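Local coordinates for methylenetetrahydrofolate--tRNA-(uracil-5-)-methyltransferase TrmFO (Thermus thermophilus, PDB 3G5S), which is a flavoprotein methyltransferase that uses methylenetetrahydrofolate and NAD(P)H to convert uridine 54 of tRNA into 5-methyluridine, at residues T19-L23 / N432-P436; A81-A85 / E98-G102; Y186-T192 / P256-L262; W283-K287 / I301-V306. One frame throughout, in Å; residues are numbered along the deposited sequence. Where two conformers were deposited one is given.

Interaction 1: residues T19-L23 / N432-P436; sequences TLLRL and NPPLP
Arg22 and Pro436 meet through a water that donates to Pro436 O at 2.8 Å and accepts from Arg22 NH1 at 3.0 Å. Arg22 ends helix 11-22, the helix that follows the glycine-rich GxGxxG loop of the Rossmann-type FAD-binding fold, and Pro436 is the last modelled residue of the chain, so the C-terminal tail is laid across the far end of this helix. The guanidinium is held from elsewhere too, since Arg22 NH2 donates to the carbonyl of Ala74. Over one of its faces lies a methyl of Leu435, with CD2 3.9 Å from Arg22 NH1 and shifted toward the rim of the group. A bend at the third torsion of Arg22 (chi3 -85°) turns the guanidinium so that it can take both the water and this methyl. Apolar side chains make up much of the remainder. Leu435 and Pro436 pack on Leu23, the first residue to leave the helix, whose CD2 is 4.1 Å from Leu435 CD2 and 4.2 Å from Pro436 CD; the same methyl, Leu23 CD2, rests 3.6 Å from Pro434 O. The Leu23 side chain also lies against Leu355 and Ala358 of helix 343-361. At the helix end, the ring of Pro436 lies against the last helical carbonyl, its CG 3.4 Å from Arg22 O.

Interaction 2: residues A81-A85 / E98-G102; sequences AADLA and EEFSG
The Phe100 ring meets the backbone of helix 77-84 at its edge, where Ala82 N lies near the ring plane, 3.8 Å from Phe100 CD2, while Ala81 CB approaches the ring obliquely at 3.7 Å from the same carbon. This is close helix-helix packing through alanines within the Rossmann-type FAD-binding part of the protein: helix 77-84 and helix 97-109 are consecutive helices, separated by the short strands 86-87 and 92-95. The small side chains let the backbones come near, and the CA atoms of Ala81 and Phe100 are 5.1 Å apart. The first torsion of Phe100 carries the ring opposite its own amide nitrogen (chi1 174°), which takes it along the helix face toward Ala81 and Ala82. Val95 touches the same ring, and Leu11, predicted to bind FAD, lies close by. Beyond the end of helix 77-84, Ala85 sets its CB against the start of the partner, 3.9 Å from Glu99 CB, and a backbone hydrogen bond pairing Ala85 with Asp96 ties down the connection between the helices.

Polar atoms are linked across the contact by two waters. One donates to the carbonyls of Ala81 and Glu99; Ala81 O also receives the helical bond from Ala85 N, so two donors grip it. The side chain of Glu99, extended beyond CG, reaches along the rim to the second water, which donates to Leu84 O at 3.0 Å and to Glu99 OE1 at 2.7 Å.

Interaction 3: residues Y186-T192 / P256-L262; sequences YLNCPMT and PFAVVQL
Strands 187-191 and 258-262 run antiparallel (158°) with their axes 4.5 Å apart, in regular register through three hydrogen-bonded pairs, Leu187 with Leu262, Cys189 with Val260 and Met191 with Ala258. On one face of the sheet Asn188 and Gln261 lie side by side. Gln261 NE2 donates to Asn188 OD1 over 2.9 Å, nearly straight at 165°, with the acceptor in the Gln261 amide plane and the donor in the carbonyl plane of Asn188. Asn188 ND2 donates to the carbonyls of Phe175 and Ala177, on the side of strand 175-176. On the other face, Cys189 SG packs 3.6 Å from Leu262 CD1, Leu187 CB sits against Leu262 CB, and Met191, present as selenomethionine, brings its CE to 3.9 Å from Val260 CG2.

The last rung is uneven: Met191 N gives a 2.8 Å bond to Ala258 O, but the return bond to Met191 O is weak. A water at this end joins Met191 O to Phe257 N. Just beyond, Thr192 caps helix 193-205.

Pro190 stands in a non-hydrogen-bonded pair with Val259, so its missing N-H costs this ladder no rung. The buried Asn188 amide, with its oxygen toward one neighbouring strand and its nitrogen toward the other, is fixed in orientation and adds a side-chain link across three strands.

Interaction 4: residues W283-K287 / I301-V306; sequences WPEQK and IVRYGV
The rings of Trp283 and Tyr304 are near parallel (12°) but slid apart, so that each covers the other's CB more than its ring. Tyr304 CB sits over the five-membered ring of Trp283, 3.3 Å from its centroid, and Trp283 CB over the Tyr304 ring, 3.7 Å from its centroid: two reciprocal CH-pi contacts. Ile301 CG2 covers the opposite face of the tyrosine. At the edge of the Tyr304 ring stands Gln286, its amide steeply turned to the ring plane. Gln286 OE1 accepts from Gly305 N at 2.8 Å, on a lone pair in the carbonyl plane, and Gln286 NE2 returns a 2.9 Å bond to Gly305 O, which also takes a water at 2.8 Å. With its chain extended beyond CG, Gln286 reaches from helix 283-290 to this backbone.

Further out, Leu281 O takes a second bond from Gln286 NE2, and Tyr304 N is hydrogen-bonded to Tyr394 OH. The chain turns a corner at Val302, within a classic beta bulge where Val302 and Arg303 both face Ile163, and Tyr304 comes just after. The buried Gln286 amide thus pairs with the N-H and C=O of Gly305 much as a neighbouring strand would.

In the fold
Interactions 1 and 3 lie on opposite sides of the chain's centre, about 51 Å apart between their own centres. Interactions 1 and 2 belong to the FAD-binding end, their centres about 22 Å apart; interactions 3 and 4 lie about 19 Å apart, centre to centre, and share the antiparallel sheet, which strand 187-191 enters near one side and strand 301-303 closes at the other. Interaction 1 joins distant parts of the sequence and encloses the other three. Bound FAD comes near interactions 2 and 4: the side chains of Phe100 and Trp283 are each about 8 Å from it. Glutathione comes within about 8 Å of Gly305 and about 9 Å of the Tyr186 side chain, nearest atoms.

Interaction 1: residues T19-L23 / N432-P436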
loop_
_atom_site.group_PDB
_atom_site.type_symbol
_atom_site.label_atom_id
_atom_site.label_comp_id
_atom_site.label_asym_id
_atom_site.label_seq_id
_atom_site.Cartn_x
_atom_site.Cartn_y
_atom_site.Cartn_z
ATOM N N THR A 19 16.554 11.613 3.738
ATOM C CA THR A 19 16.478 11.511 5.187
ATOM C C THR A 19 17.857 11.227 5.788
ATOM O O THR A 19 18.276 11.858 6.763
ATOM C CB THR A 19 15.475 10.418 5.606
ATOM O OG1 THR A 19 14.231 10.614 4.922
ATOM C CG2 THR A 19 15.224 10.462 7.100
ATOM N N LEU A 20 18.561 10.274 5.190
ATOM C CA LEU A 20 19.918 9.968 5.601
ATOM C C LEU A 20 20.813 11.207 5.506
ATOM O O LEU A 20 21.537 11.540 6.449
ATOM C CB LEU A 20 20.455 8.839 4.731
ATOM C CG LEU A 20 19.950 7.445 5.109
ATOM C CD1 LEU A 20 19.776 6.558 3.884
ATOM C CD2 LEU A 20 20.896 6.800 6.099
ATOM N N LEU A 21 20.755 11.891 4.370
ATOM C CA LEU A 21 21.599 13.055 4.139
ATOM C C LEU A 21 21.319 14.163 5.154
ATOM O O LEU A 21 22.246 14.801 5.659
ATOM C CB LEU A 21 21.425 13.566 2.708
ATOM C CG LEU A 21 21.847 12.584 1.611
ATOM C CD1 LEU A 21 21.358 13.046 0.246
ATOM C CD2 LEU A 21 23.362 12.387 1.609
ATOM N N ARG A 22 20.038 14.386 5.451
ATOM C CA ARG A 22 19.620 15.410 6.414
ATOM C C ARG A 22 20.194 15.147 7.795
ATOM O O ARG A 22 20.446 16.082 8.560
ATOM C CB ARG A 22 18.085 15.479 6.530
ATOM C CG ARG A 22 17.364 15.912 5.269
ATOM C CD ARG A 22 15.963 16.390 5.567
ATOM N NE ARG A 22 14.932 15.353 5.641
ATOM C CZ ARG A 22 13.905 15.408 6.492
ATOM N NH1 ARG A 22 13.832 16.400 7.361
ATOM N NH2 ARG A 22 12.978 14.466 6.507
ATOM N N LEU A 23 20.358 13.869 8.120
ATOM C CA LEU A 23 20.913 13.461 9.403
ATOM C C LEU A 23 22.438 13.320 9.363
ATOM O O LEU A 23 23.051 12.841 10.316
ATOM C CB LEU A 23 20.242 12.170 9.887
ATOM C CG LEU A 23 18.770 12.365 10.280
ATOM C CD1 LEU A 23 18.086 11.021 10.438
ATOM C CD2 LEU A 23 18.637 13.196 11.547
ATOM N N ASN A 432 15.555 11.868 18.795
ATOM C CA ASN A 432 16.904 12.299 19.135
ATOM C C ASN A 432 17.909 11.336 18.514
ATOM O O ASN A 432 17.944 10.157 18.879
ATOM C CB ASN A 432 17.078 12.342 20.651
ATOM C CG ASN A 432 18.364 13.016 21.069
ATOM O OD1 ASN A 432 19.179 13.400 20.230
ATOM N ND2 ASN A 432 18.555 13.167 22.373
ATOM N N PRO A 433 18.733 11.826 17.569
ATOM C CA PRO A 433 18.844 13.219 17.119
ATOM C C PRO A 433 17.604 13.681 16.364
ATOM O O PRO A 433 16.915 12.869 15.749
ATOM C CB PRO A 433 20.029 13.163 16.149
ATOM C CG PRO A 433 19.974 11.773 15.617
ATOM C CD PRO A 433 19.677 10.963 16.842
ATOM N N PRO A 434 17.319 14.988 16.408
ATOM C CA PRO A 434 16.154 15.533 15.711
ATOM C C PRO A 434 16.457 15.714 14.233
ATOM O O PRO A 434 17.620 15.817 13.841
ATOM C CB PRO A 434 15.991 16.908 16.362
ATOM C CG PRO A 434 17.399 17.287 16.715
ATOM C CD PRO A 434 17.973 16.006 17.249
ATOM N N LEU A 435 15.412 15.742 13.417
ATOM C CA LEU A 435 15.557 16.167 12.038
ATOM C C LEU A 435 15.807 17.667 12.070
ATOM O O LEU A 435 15.007 18.420 12.617
ATOM C CB LEU A 435 14.295 15.836 11.247
ATOM C CG LEU A 435 14.036 14.332 11.115
ATOM C CD1 LEU A 435 12.556 14.056 10.914
ATOM C CD2 LEU A 435 14.873 13.722 9.994
ATOM N N PRO A 436 16.936 18.109 11.502
ATOM C CA PRO A 436 17.355 19.508 11.629
ATOM C C PRO A 436 16.460 20.461 10.843
ATOM O O PRO A 436 15.667 20.012 10.018
ATOM C CB PRO A 436 18.773 19.505 11.043
ATOM C CG PRO A 436 19.191 18.061 11.019
ATOM C CD PRO A 436 17.932 17.297 10.789
HETATM O O HOH W 1 16.214 18.100 8.070
#

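Interaction 2: residues A81-A85 / E98-G102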
loop_
_atom_site.group_PDB
_atom_site.type_symbol
_atom_site.label_atom_id
_atom_site.label_comp_id
_atom_site.label_asym_id
_atom_site.label_seq_id
_atom_site.Cartn_x
_atom_site.Cartn_y
_atom_site.Cartn_z
ATOM N N ALA A 81 8.965 19.139 -3.233
ATOM C CA ALA A 81 8.896 19.124 -4.681
ATOM C C ALA A 81 7.461 19.273 -5.153
ATOM O O ALA A 81 7.194 19.986 -6.116
ATOM C CB ALA A 81 9.493 17.829 -5.216
ATOM N N ALA A 82 6.544 18.580 -4.492
ATOM C CA ALA A 82 5.144 18.645 -4.885
ATOM C C ALA A 82 4.559 20.037 -4.663
ATOM O O ALA A 82 3.820 20.555 -5.499
ATOM C CB ALA A 82 4.341 17.611 -4.128
ATOM N N ASP A 83 4.889 20.641 -3.527
ATOM C CA ASP A 83 4.388 21.973 -3.207
ATOM C C ASP A 83 4.893 23.010 -4.210
ATOM O O ASP A 83 4.171 23.941 -4.569
ATOM C CB ASP A 83 4.764 22.353 -1.772
ATOM C CG ASP A 83 3.915 21.634 -0.731
ATOM O OD1 ASP A 83 2.753 21.287 -1.030
ATOM O OD2 ASP A 83 4.392 21.429 0.401
ATOM N N LEU A 84 6.128 22.835 -4.675
ATOM C CA LEU A 84 6.711 23.754 -5.642
ATOM C C LEU A 84 6.249 23.491 -7.078
ATOM O O LEU A 84 6.261 24.397 -7.911
ATOM C CB LEU A 84 8.239 23.726 -5.556
ATOM C CG LEU A 84 8.833 24.248 -4.245
ATOM C CD1 LEU A 84 10.321 23.924 -4.141
ATOM C CD2 LEU A 84 8.587 25.746 -4.088
ATOM N N ALA A 85 5.849 22.253 -7.359
ATOM C CA ALA A 85 5.451 21.854 -8.707
ATOM C C ALA A 85 3.937 21.724 -8.833
ATOM O O ALA A 85 3.429 21.210 -9.825
ATOM C CB ALA A 85 6.126 20.533 -9.085
ATOM N N GLU A 98 7.737 16.841 -14.593
ATOM C CA GLU A 98 9.125 17.188 -14.871
ATOM C C GLU A 98 9.706 18.147 -13.832
ATOM O O GLU A 98 10.863 18.018 -13.446
ATOM C CB GLU A 98 9.264 17.766 -16.285
ATOM C CG GLU A 98 10.699 18.023 -16.728
ATOM C CD GLU A 98 11.242 19.357 -16.244
ATOM O OE1 GLU A 98 10.454 20.323 -16.159
ATOM O OE2 GLU A 98 12.456 19.438 -15.956
ATOM N N GLU A 99 8.912 19.114 -13.379
ATOM C CA GLU A 99 9.383 20.026 -12.341
ATOM C C GLU A 99 9.570 19.297 -11.012
ATOM O O GLU A 99 10.494 19.586 -10.249
ATOM C CB GLU A 99 8.408 21.188 -12.160
ATOM C CG GLU A 99 8.456 22.219 -13.269
ATOM C CD GLU A 99 7.321 23.223 -13.182
ATOM O OE1 GLU A 99 6.646 23.274 -12.129
ATOM O OE2 GLU A 99 7.102 23.960 -14.167
ATOM N N PHE A 100 8.683 18.344 -10.745
ATOM C CA PHE A 100 8.753 17.523 -9.549
ATOM C C PHE A 100 10.045 16.709 -9.516
ATOM O O PHE A 100 10.838 16.823 -8.578
ATOM C CB PHE A 100 7.513 16.620 -9.505
ATOM C CG PHE A 100 7.508 15.601 -8.399
ATOM C CD1 PHE A 100 7.918 14.300 -8.643
ATOM C CD2 PHE A 100 7.039 15.921 -7.133
ATOM C CE1 PHE A 100 7.897 13.350 -7.643
ATOM C CE2 PHE A 100 7.013 14.976 -6.135
ATOM C CZ PHE A 100 7.442 13.686 -6.388
ATOM N N SER A 101 10.272 15.902 -10.548
ATOM C CA SER A 101 11.445 15.034 -10.544
ATOM C C SER A 101 12.727 15.840 -10.723
ATOM O O SER A 101 13.781 15.456 -10.215
ATOM C CB SER A 101 11.327 13.953 -11.613
ATOM O OG SER A 101 11.494 14.513 -12.901
ATOM N N GLY A 102 12.638 16.958 -11.437
ATOM C CA GLY A 102 13.795 17.812 -11.630
ATOM C C GLY A 102 14.311 18.383 -10.323
ATOM O O GLY A 102 15.513 18.375 -10.060
HETATM O O HOH W 2 9.369 20.937 -7.715
HETATM O O HOH W 3 8.181 24.220 -10.176
#

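Interaction 3: residues Y186-T192 / P256-L262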
loop_
_atom_site.group_PDB
_atom_site.type_symbol
_atom_site.label_atom_id
_atom_site.label_comp_id
_atom_site.label_asym_id
_atom_site.label_seq_id
_atom_site.Cartn_x
_atom_site.Cartn_y
_atom_site.Cartn_z
ATOM N N TYR A 186 -14.549 -16.820 9.045
ATOM C CA TYR A 186 -15.014 -16.013 7.925
ATOM C C TYR A 186 -16.411 -15.475 8.188
ATOM O O TYR A 186 -17.217 -16.107 8.871
ATOM C CB TYR A 186 -15.025 -16.833 6.630
ATOM C CG TYR A 186 -13.663 -17.297 6.171
ATOM C CD1 TYR A 186 -12.927 -16.550 5.262
ATOM C CD2 TYR A 186 -13.114 -18.479 6.649
ATOM C CE1 TYR A 186 -11.684 -16.968 4.836
ATOM C CE2 TYR A 186 -11.867 -18.906 6.232
ATOM C CZ TYR A 186 -11.156 -18.146 5.326
ATOM O OH TYR A 186 -9.914 -18.562 4.908
ATOM N N LEU A 187 -16.686 -14.295 7.650
ATOM C CA LEU A 187 -18.047 -13.788 7.583
ATOM C C LEU A 187 -18.629 -14.209 6.244
ATOM O O LEU A 187 -17.997 -14.049 5.204
ATOM C CB LEU A 187 -18.071 -12.267 7.719
ATOM C CG LEU A 187 -18.230 -11.715 9.134
ATOM C CD1 LEU A 187 -18.076 -10.204 9.136
ATOM C CD2 LEU A 187 -19.587 -12.118 9.699
ATOM N N ASN A 188 -19.834 -14.759 6.274
ATOM C CA ASN A 188 -20.472 -15.260 5.068
ATOM C C ASN A 188 -21.735 -14.470 4.783
ATOM O O ASN A 188 -22.581 -14.331 5.657
ATOM C CB ASN A 188 -20.807 -16.738 5.239
ATOM C CG ASN A 188 -19.584 -17.571 5.538
ATOM O OD1 ASN A 188 -18.827 -17.913 4.634
ATOM N ND2 ASN A 188 -19.368 -17.881 6.813
ATOM N N CYS A 189 -21.850 -13.954 3.566
ATOM C CA CYS A 189 -23.015 -13.192 3.136
ATOM C C CYS A 189 -23.809 -14.048 2.159
ATOM O O CYS A 189 -23.467 -14.108 0.977
ATOM C CB CYS A 189 -22.572 -11.910 2.430
ATOM S SG CYS A 189 -21.506 -10.829 3.403
ATOM N N PRO A 190 -24.854 -14.739 2.648
ATOM C CA PRO A 190 -25.606 -15.617 1.750
ATOM C C PRO A 190 -26.518 -14.858 0.790
ATOM O O PRO A 190 -27.046 -13.787 1.114
ATOM C CB PRO A 190 -26.427 -16.479 2.709
ATOM C CG PRO A 190 -26.584 -15.651 3.936
ATOM C CD PRO A 190 -25.333 -14.817 4.041
HETATM N N MSE A 191 -26.723 -15.463 -0.374
HETATM C CA MSE A 191 -27.446 -14.868 -1.479
HETATM C C MSE A 191 -28.421 -15.891 -2.034
HETATM O O MSE A 191 -28.114 -17.086 -2.066
HETATM C CB MSE A 191 -26.450 -14.515 -2.569
HETATM C CG MSE A 191 -26.847 -13.350 -3.392
HETATM SE SE MSE A 191 -25.316 -12.800 -4.390
HETATM C CE MSE A 191 -24.133 -12.424 -2.968
ATOM N N THR A 192 -29.586 -15.427 -2.479
ATOM C CA THR A 192 -30.515 -16.293 -3.188
ATOM C C THR A 192 -30.085 -16.385 -4.644
ATOM O O THR A 192 -29.226 -15.631 -5.108
ATOM C CB THR A 192 -31.937 -15.724 -3.179
ATOM O OG1 THR A 192 -31.933 -14.461 -3.855
ATOM C CG2 THR A 192 -32.448 -15.549 -1.754
ATOM N N PRO A 256 -26.580 -22.339 1.774
ATOM C CA PRO A 256 -27.051 -21.195 0.985
ATOM C C PRO A 256 -26.852 -21.450 -0.506
ATOM O O PRO A 256 -26.079 -22.330 -0.898
ATOM C CB PRO A 256 -26.169 -20.039 1.467
ATOM C CG PRO A 256 -24.981 -20.681 2.073
ATOM C CD PRO A 256 -25.387 -22.025 2.577
ATOM N N PHE A 257 -27.569 -20.706 -1.334
ATOM C CA PHE A 257 -27.377 -20.838 -2.771
ATOM C C PHE A 257 -25.964 -20.398 -3.168
ATOM O O PHE A 257 -25.261 -21.094 -3.895
ATOM C CB PHE A 257 -28.413 -20.036 -3.553
ATOM C CG PHE A 257 -28.231 -20.132 -5.035
ATOM C CD1 PHE A 257 -28.769 -21.196 -5.745
ATOM C CD2 PHE A 257 -27.476 -19.191 -5.715
ATOM C CE1 PHE A 257 -28.583 -21.299 -7.113
ATOM C CE2 PHE A 257 -27.283 -19.290 -7.077
ATOM C CZ PHE A 257 -27.836 -20.346 -7.778
ATOM N N ALA A 258 -25.557 -19.232 -2.684
ATOM C CA ALA A 258 -24.228 -18.698 -2.941
ATOM C C ALA A 258 -23.862 -17.804 -1.768
ATOM O O ALA A 258 -24.740 -17.380 -1.009
ATOM C CB ALA A 258 -24.223 -17.915 -4.232
ATOM N N VAL A 259 -22.568 -17.545 -1.598
ATOM C CA VAL A 259 -22.110 -16.625 -0.571
ATOM C C VAL A 259 -20.996 -15.752 -1.102
ATOM O O VAL A 259 -20.328 -16.092 -2.072
ATOM C CB VAL A 259 -21.562 -17.351 0.681
ATOM C CG1 VAL A 259 -22.596 -18.305 1.251
ATOM C CG2 VAL A 259 -20.257 -18.063 0.364
ATOM N N VAL A 260 -20.826 -14.602 -0.473
ATOM C CA VAL A 260 -19.565 -13.884 -0.530
ATOM C C VAL A 260 -18.950 -14.001 0.859
ATOM O O VAL A 260 -19.607 -13.724 1.870
ATOM C CB VAL A 260 -19.761 -12.411 -0.914
ATOM C CG1 VAL A 260 -18.455 -11.641 -0.778
ATOM C CG2 VAL A 260 -20.313 -12.309 -2.330
ATOM N N GLN A 261 -17.694 -14.435 0.915
ATOM C CA GLN A 261 -17.004 -14.553 2.185
ATOM C C GLN A 261 -16.119 -13.347 2.421
ATOM O O GLN A 261 -15.552 -12.799 1.474
ATOM C CB GLN A 261 -16.120 -15.791 2.201
ATOM C CG GLN A 261 -16.858 -17.087 2.115
ATOM C CD GLN A 261 -15.967 -18.235 2.481
ATOM O OE1 GLN A 261 -14.944 -18.470 1.833
ATOM N NE2 GLN A 261 -16.327 -18.947 3.540
ATOM N N LEU A 262 -15.982 -12.956 3.683
ATOM C CA LEU A 262 -15.046 -11.909 4.063
ATOM C C LEU A 262 -14.093 -12.437 5.112
ATOM O O LEU A 262 -14.474 -13.243 5.962
ATOM C CB LEU A 262 -15.767 -10.673 4.594
ATOM C CG LEU A 262 -16.568 -9.909 3.535
ATOM C CD1 LEU A 262 -17.975 -10.435 3.477
ATOM C CD2 LEU A 262 -16.563 -8.422 3.835
HETATM O O HOH W 4 -29.604 -18.919 -0.296
#

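Interaction 4: residues W283-K287 / I301-V306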
loop_
_atom_site.group_PDB
_atom_site.type_symbol
_atom_site.label_atom_id
_atom_site.label_comp_id
_atom_site.label_asym_id
_atom_site.label_seq_id
_atom_site.Cartn_x
_atom_site.Cartn_y
_atom_site.Cartn_z
ATOM N N TRP A 283 -12.987 1.650 -9.875
ATOM C CA TRP A 283 -13.373 1.701 -8.475
ATOM C C TRP A 283 -14.860 2.039 -8.248
ATOM O O TRP A 283 -15.506 1.403 -7.423
ATOM C CB TRP A 283 -12.396 2.591 -7.699
ATOM C CG TRP A 283 -10.996 1.994 -7.687
ATOM C CD1 TRP A 283 -10.571 0.883 -8.368
ATOM C CD2 TRP A 283 -9.852 2.489 -6.985
ATOM N NE1 TRP A 283 -9.241 0.648 -8.116
ATOM C CE2 TRP A 283 -8.776 1.618 -7.273
ATOM C CE3 TRP A 283 -9.633 3.574 -6.136
ATOM C CZ2 TRP A 283 -7.504 1.803 -6.735
ATOM C CZ3 TRP A 283 -8.366 3.753 -5.606
ATOM C CH2 TRP A 283 -7.320 2.874 -5.910
ATOM N N PRO A 284 -15.420 3.010 -8.996
ATOM C CA PRO A 284 -16.855 3.263 -8.793
ATOM C C PRO A 284 -17.714 2.046 -9.136
ATOM O O PRO A 284 -18.768 1.841 -8.530
ATOM C CB PRO A 284 -17.147 4.415 -9.759
ATOM C CG PRO A 284 -15.827 5.125 -9.893
ATOM C CD PRO A 284 -14.800 4.024 -9.866
ATOM N N GLU A 285 -17.269 1.242 -10.094
ATOM C CA GLU A 285 -17.988 0.017 -10.428
ATOM C C GLU A 285 -17.887 -1.011 -9.308
ATOM O O GLU A 285 -18.859 -1.692 -8.995
ATOM C CB GLU A 285 -17.486 -0.580 -11.740
ATOM C CG GLU A 285 -17.741 0.306 -12.948
ATOM C CD GLU A 285 -19.217 0.404 -13.316
ATOM O OE1 GLU A 285 -20.011 0.995 -12.549
ATOM O OE2 GLU A 285 -19.581 -0.114 -14.386
ATOM N N GLN A 286 -16.711 -1.125 -8.700
ATOM C CA GLN A 286 -16.556 -2.011 -7.558
ATOM C C GLN A 286 -17.520 -1.625 -6.446
ATOM O O GLN A 286 -18.162 -2.483 -5.853
ATOM C CB GLN A 286 -15.127 -1.968 -7.028
ATOM C CG GLN A 286 -14.095 -2.585 -7.954
ATOM C CD GLN A 286 -12.722 -2.666 -7.314
ATOM O OE1 GLN A 286 -12.594 -2.995 -6.137
ATOM N NE2 GLN A 286 -11.691 -2.369 -8.093
ATOM N N LYS A 287 -17.611 -0.336 -6.149
ATOM C CA LYS A 287 -18.518 0.102 -5.098
ATOM C C LYS A 287 -19.968 -0.271 -5.410
ATOM O O LYS A 287 -20.687 -0.792 -4.556
ATOM C CB LYS A 287 -18.388 1.606 -4.863
ATOM C CG LYS A 287 -19.294 2.125 -3.767
ATOM C CD LYS A 287 -19.079 3.608 -3.537
ATOM C CE LYS A 287 -19.976 4.127 -2.428
ATOM N NZ LYS A 287 -19.749 5.576 -2.181
ATOM N N ILE A 301 -15.814 1.029 1.485
ATOM C CA ILE A 301 -14.654 0.370 0.909
ATOM C C ILE A 301 -13.431 1.211 1.205
ATOM O O ILE A 301 -13.359 2.366 0.788
ATOM C CB ILE A 301 -14.811 0.187 -0.611
ATOM C CG1 ILE A 301 -15.988 -0.744 -0.909
ATOM C CG2 ILE A 301 -13.524 -0.348 -1.222
ATOM C CD1 ILE A 301 -16.805 -0.330 -2.106
ATOM N N VAL A 302 -12.478 0.633 1.933
ATOM C CA VAL A 302 -11.274 1.359 2.305
ATOM C C VAL A 302 -10.079 1.046 1.405
ATOM O O VAL A 302 -9.131 1.822 1.366
ATOM C CB VAL A 302 -10.904 1.147 3.790
ATOM C CG1 VAL A 302 -11.976 1.728 4.694
ATOM C CG2 VAL A 302 -10.685 -0.325 4.092
ATOM N N ARG A 303 -10.121 -0.068 0.679
ATOM C CA ARG A 303 -9.054 -0.387 -0.260
ATOM C C ARG A 303 -9.692 -1.122 -1.428
ATOM O O ARG A 303 -10.288 -2.176 -1.236
ATOM C CB ARG A 303 -7.982 -1.253 0.413
ATOM C CG ARG A 303 -6.725 -1.451 -0.416
ATOM C CD ARG A 303 -6.817 -2.627 -1.418
ATOM N NE ARG A 303 -5.462 -3.001 -1.801
ATOM C CZ ARG A 303 -4.817 -2.589 -2.892
ATOM N NH1 ARG A 303 -5.425 -1.843 -3.809
ATOM N NH2 ARG A 303 -3.552 -2.961 -3.075
ATOM N N TYR A 304 -9.608 -0.548 -2.623
ATOM C CA TYR A 304 -10.228 -1.152 -3.797
ATOM C C TYR A 304 -9.369 -2.269 -4.392
ATOM O O TYR A 304 -8.147 -2.269 -4.262
ATOM C CB TYR A 304 -10.527 -0.084 -4.846
ATOM C CG TYR A 304 -11.748 0.737 -4.507
ATOM C CD1 TYR A 304 -13.013 0.288 -4.859
ATOM C CD2 TYR A 304 -11.649 1.944 -3.821
ATOM C CE1 TYR A 304 -14.140 1.006 -4.553
ATOM C CE2 TYR A 304 -12.782 2.679 -3.510
ATOM C CZ TYR A 304 -14.023 2.201 -3.879
ATOM O OH TYR A 304 -15.157 2.909 -3.585
ATOM N N GLY A 305 -10.011 -3.229 -5.048
ATOM C CA GLY A 305 -9.282 -4.314 -5.682
ATOM C C GLY A 305 -8.516 -3.856 -6.907
ATOM O O GLY A 305 -8.931 -2.913 -7.592
ATOM N N VAL A 306 -7.394 -4.517 -7.169
ATOM C CA VAL A 306 -6.570 -4.226 -8.334
ATOM C C VAL A 306 -5.879 -5.494 -8.809
ATOM O O VAL A 306 -5.694 -6.438 -8.038
ATOM C CB VAL A 306 -5.486 -3.171 -8.042
ATOM C CG1 VAL A 306 -6.118 -1.843 -7.667
ATOM C CG2 VAL A 306 -4.526 -3.668 -6.968
HETATM O O HOH W 5 -8.945 -2.009 -10.235
#